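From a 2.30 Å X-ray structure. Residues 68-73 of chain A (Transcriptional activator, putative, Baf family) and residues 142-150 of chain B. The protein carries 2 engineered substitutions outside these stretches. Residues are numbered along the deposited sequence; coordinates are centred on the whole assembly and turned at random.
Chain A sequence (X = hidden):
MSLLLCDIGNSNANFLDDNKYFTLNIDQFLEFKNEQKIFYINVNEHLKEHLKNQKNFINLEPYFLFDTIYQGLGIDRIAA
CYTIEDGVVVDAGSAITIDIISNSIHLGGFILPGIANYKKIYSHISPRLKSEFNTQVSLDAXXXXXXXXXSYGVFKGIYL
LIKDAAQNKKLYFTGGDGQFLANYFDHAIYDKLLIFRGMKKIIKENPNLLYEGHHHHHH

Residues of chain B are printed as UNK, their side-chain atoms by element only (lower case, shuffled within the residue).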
# COMPACT_ATOMS: atom_id res chain seq x y z
N THR A 68 1.10 -7.40 -26.96
CA THR A 68 0.44 -7.27 -25.71
C THR A 68 -0.96 -6.74 -25.97
O THR A 68 -1.19 -5.92 -26.88
CB THR A 68 1.24 -6.33 -24.72
OG1 THR A 68 0.40 -6.01 -23.61
CG2 THR A 68 1.67 -5.03 -25.36
N ILE A 69 -1.92 -7.21 -25.18
CA ILE A 69 -3.23 -6.60 -25.26
C ILE A 69 -3.37 -5.42 -24.29
O ILE A 69 -4.47 -4.94 -24.04
CB ILE A 69 -4.36 -7.65 -25.10
CG1 ILE A 69 -4.20 -8.44 -23.79
CG2 ILE A 69 -4.42 -8.51 -26.40
CD1 ILE A 69 -4.72 -9.89 -23.81
N TYR A 70 -2.22 -4.92 -23.80
CA TYR A 70 -2.18 -3.89 -22.78
C TYR A 70 -1.82 -2.59 -23.46
O TYR A 70 -0.82 -2.53 -24.15
CB TYR A 70 -1.12 -4.27 -21.72
CG TYR A 70 -0.96 -3.36 -20.52
CD1 TYR A 70 -1.38 -3.78 -19.26
CD2 TYR A 70 -0.35 -2.11 -20.62
CE1 TYR A 70 -1.21 -3.00 -18.14
CE2 TYR A 70 -0.20 -1.30 -19.48
CZ TYR A 70 -0.63 -1.76 -18.25
OH TYR A 70 -0.49 -0.99 -17.11
N GLN A 71 -2.60 -1.54 -23.24
CA GLN A 71 -2.30 -0.26 -23.87
C GLN A 71 -1.35 0.61 -23.03
O GLN A 71 -1.58 0.80 -21.85
CB GLN A 71 -3.58 0.51 -24.22
CG GLN A 71 -4.82 0.07 -23.43
CD GLN A 71 -6.11 0.85 -23.79
OE1 GLN A 71 -6.07 1.94 -24.41
NE2 GLN A 71 -7.27 0.29 -23.38
N GLY A 72 -0.31 1.14 -23.65
CA GLY A 72 0.64 2.01 -22.96
C GLY A 72 1.47 1.29 -21.89
O GLY A 72 1.71 1.84 -20.81
N LEU A 73 1.89 0.05 -22.17
CA LEU A 73 2.85 -0.66 -21.34
C LEU A 73 4.21 0.06 -21.31
O LEU A 73 4.78 0.36 -22.36
CB LEU A 73 3.02 -2.08 -21.85
CG LEU A 73 3.76 -3.02 -20.92
CD1 LEU A 73 2.98 -3.23 -19.62
CD2 LEU A 73 4.03 -4.39 -21.63
N UNK B 142 -6.46 -10.11 -15.16
CA UNK B 142 -5.30 -9.19 -15.24
C UNK B 142 -5.66 -7.90 -15.98
O UNK B 142 -6.38 -7.94 -16.97
c UNK B 142 -4.04 -9.85 -15.82
c UNK B 142 -3.13 -10.99 -13.77
c UNK B 142 -3.61 -11.08 -15.07
c UNK B 142 -2.91 -13.42 -13.64
c UNK B 142 -3.40 -13.51 -14.95
c UNK B 142 -2.77 -12.16 -13.05
c UNK B 142 -3.76 -12.35 -15.64
N UNK B 143 -5.18 -6.75 -15.46
CA UNK B 143 -5.52 -5.47 -16.10
C UNK B 143 -4.80 -5.20 -17.42
O UNK B 143 -3.72 -5.72 -17.68
c UNK B 143 -5.15 -4.43 -15.02
c UNK B 143 -4.67 -5.23 -13.79
c UNK B 143 -4.33 -6.59 -14.26
N UNK B 144 -5.42 -4.36 -18.25
CA UNK B 144 -4.92 -4.11 -19.61
C UNK B 144 -4.61 -2.63 -19.91
O UNK B 144 -4.25 -2.28 -21.03
c UNK B 144 -6.12 -7.16 -20.36
o UNK B 144 -4.90 -7.26 -20.63
n UNK B 144 -6.92 -8.23 -20.19
c UNK B 144 -6.77 -5.81 -20.18
c UNK B 144 -5.90 -4.64 -20.64
N UNK B 145 -4.78 -1.78 -18.91
CA UNK B 145 -4.40 -0.38 -19.01
C UNK B 145 -3.91 0.10 -17.62
O UNK B 145 -4.30 -0.47 -16.59
c UNK B 145 -8.98 1.83 -18.64
c UNK B 145 -6.89 0.34 -18.74
n UNK B 145 -9.83 2.83 -19.44
c UNK B 145 -5.59 0.46 -19.53
c UNK B 145 -8.04 0.96 -19.53
N UNK B 146 -3.06 1.13 -17.61
CA UNK B 146 -2.45 1.64 -16.39
C UNK B 146 -3.39 2.07 -15.24
O UNK B 146 -3.07 1.80 -14.07
o UNK B 146 -0.26 2.07 -17.34
c UNK B 146 -0.82 3.28 -15.39
c UNK B 146 -1.36 2.71 -16.67
N UNK B 147 -4.51 2.72 -15.56
CA UNK B 147 -5.55 3.00 -14.56
C UNK B 147 -5.93 1.72 -13.81
O UNK B 147 -6.05 1.71 -12.59
c UNK B 147 -8.69 6.24 -14.77
c UNK B 147 -6.81 3.62 -15.23
c UNK B 147 -8.11 3.59 -14.37
s UNK B 147 -9.52 4.68 -14.90
N UNK B 148 -6.13 0.65 -14.57
CA UNK B 148 -6.59 -0.60 -14.00
C UNK B 148 -5.45 -1.30 -13.31
O UNK B 148 -5.68 -2.03 -12.33
c UNK B 148 -8.67 -1.09 -15.46
o UNK B 148 -9.14 -1.57 -16.52
c UNK B 148 -7.25 -1.51 -15.07
o UNK B 148 -9.34 -0.29 -14.73
N UNK B 149 -4.23 -1.12 -13.82
CA UNK B 149 -3.06 -1.75 -13.21
C UNK B 149 -2.81 -1.25 -11.74
O UNK B 149 -2.45 -2.05 -10.85
c UNK B 149 -1.85 -1.56 -14.06
N UNK B 150 -3.05 0.05 -11.54
CA UNK B 150 -3.09 0.69 -10.23
C UNK B 150 -4.27 0.26 -9.36
O UNK B 150 -4.10 -0.07 -8.15
c UNK B 150 -0.49 2.61 -10.56
c UNK B 150 -3.10 2.22 -10.41
c UNK B 150 -2.12 4.26 -11.58
c UNK B 150 -1.90 2.79 -11.20
O HOH W 1 -2.21 2.72 -20.18

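Position 142 of chain B carries one carbon followed by a closed ring of six carbons with no heteroatom. Its side chain is out of reach of the chain A segment and touches none of it. An all-carbon six-membered ring on a single methylene is phenylalanine, Phe B142.

At position 143 three side-chain carbons close a ring onto the backbone nitrogen, an arrangement found in proline alone among the standard residues. Pro B143 meets chain A through its backbone, its O lying 3.4 Å from Tyr A70 CD1, near the plane of the tyrosine ring.

Position 144 has three side-chain carbons, the last bearing one oxygen and one nitrogen. The oxygen approaches Ile A69 CG1 at 3.4 Å. A terminal amide on a chain of this length identifies glutamine, Gln B144. Its OE1 is buried against the isoleucine without a polar partner in the model. The backbone does the bonding here: Gln A71 N donates to Gln B144 O at 2.9 Å, and the same oxygen receives a CA-H...O contact from Tyr A70 CA at 3.2 Å.

Four carbons in a row ending in nitrogen occupy position 145. The third of the carbons passes the end of the Gln A71 side chain, but the CA-to-CB bond points away from chain A. The unbranched chain with a terminal amine is lysine, Lys B145. Lys B145 CD lies 4.0 Å from Gln A71 NE2. The residue sits at the N-cap position, and its O accepts a bond from the amide of residue 149 at 2.8 Å, in the first turn of the helix.

At position 146 one carbon carries an oxygen and a second carbon. The oxygen lies 3.1 Å from Tyr A70 OH. This beta-branched hydroxyl side chain is threonine, Thr B146, and its OG1 forms a hydrogen bond with the tyrosine hydroxyl.

Position 147 shows two carbons, a sulfur and a final carbon, unbranched, with no contact to chain A. The thioether makes it methionine, Met B147, whose side-chain end leads away from chain A.

Position 148 has two carbons, the second bearing two oxygens, and it too makes no contact with chain A. The short carboxylate is aspartate, Asp B148.

A lone carbon at position 149 points toward chain A and comes within 3.4 Å of Tyr A70 OH. A single methyl is alanine, and Ala B149 CB lies at the edge of the tyrosine ring.

Position 150 has four carbons forked at the second, out of reach of chain A. Branching at the gamma carbon gives leucine, Leu B150.

The contact centres on Tyr A70. Its ring lies with one face against the backbone of Gln B144 and Lys B145, which brings its hydroxyl to the start of the helix beside Thr B146 and Ala B149. The bond from Gln A71 N to Gln B144 O ties the two backbones together next to the ring. A water extends this link, donating to Gln A71 O at 2.6 Å and accepting from Thr B146 N at 3.1 Å.

Chain B 142-150: FPQKTMDAL
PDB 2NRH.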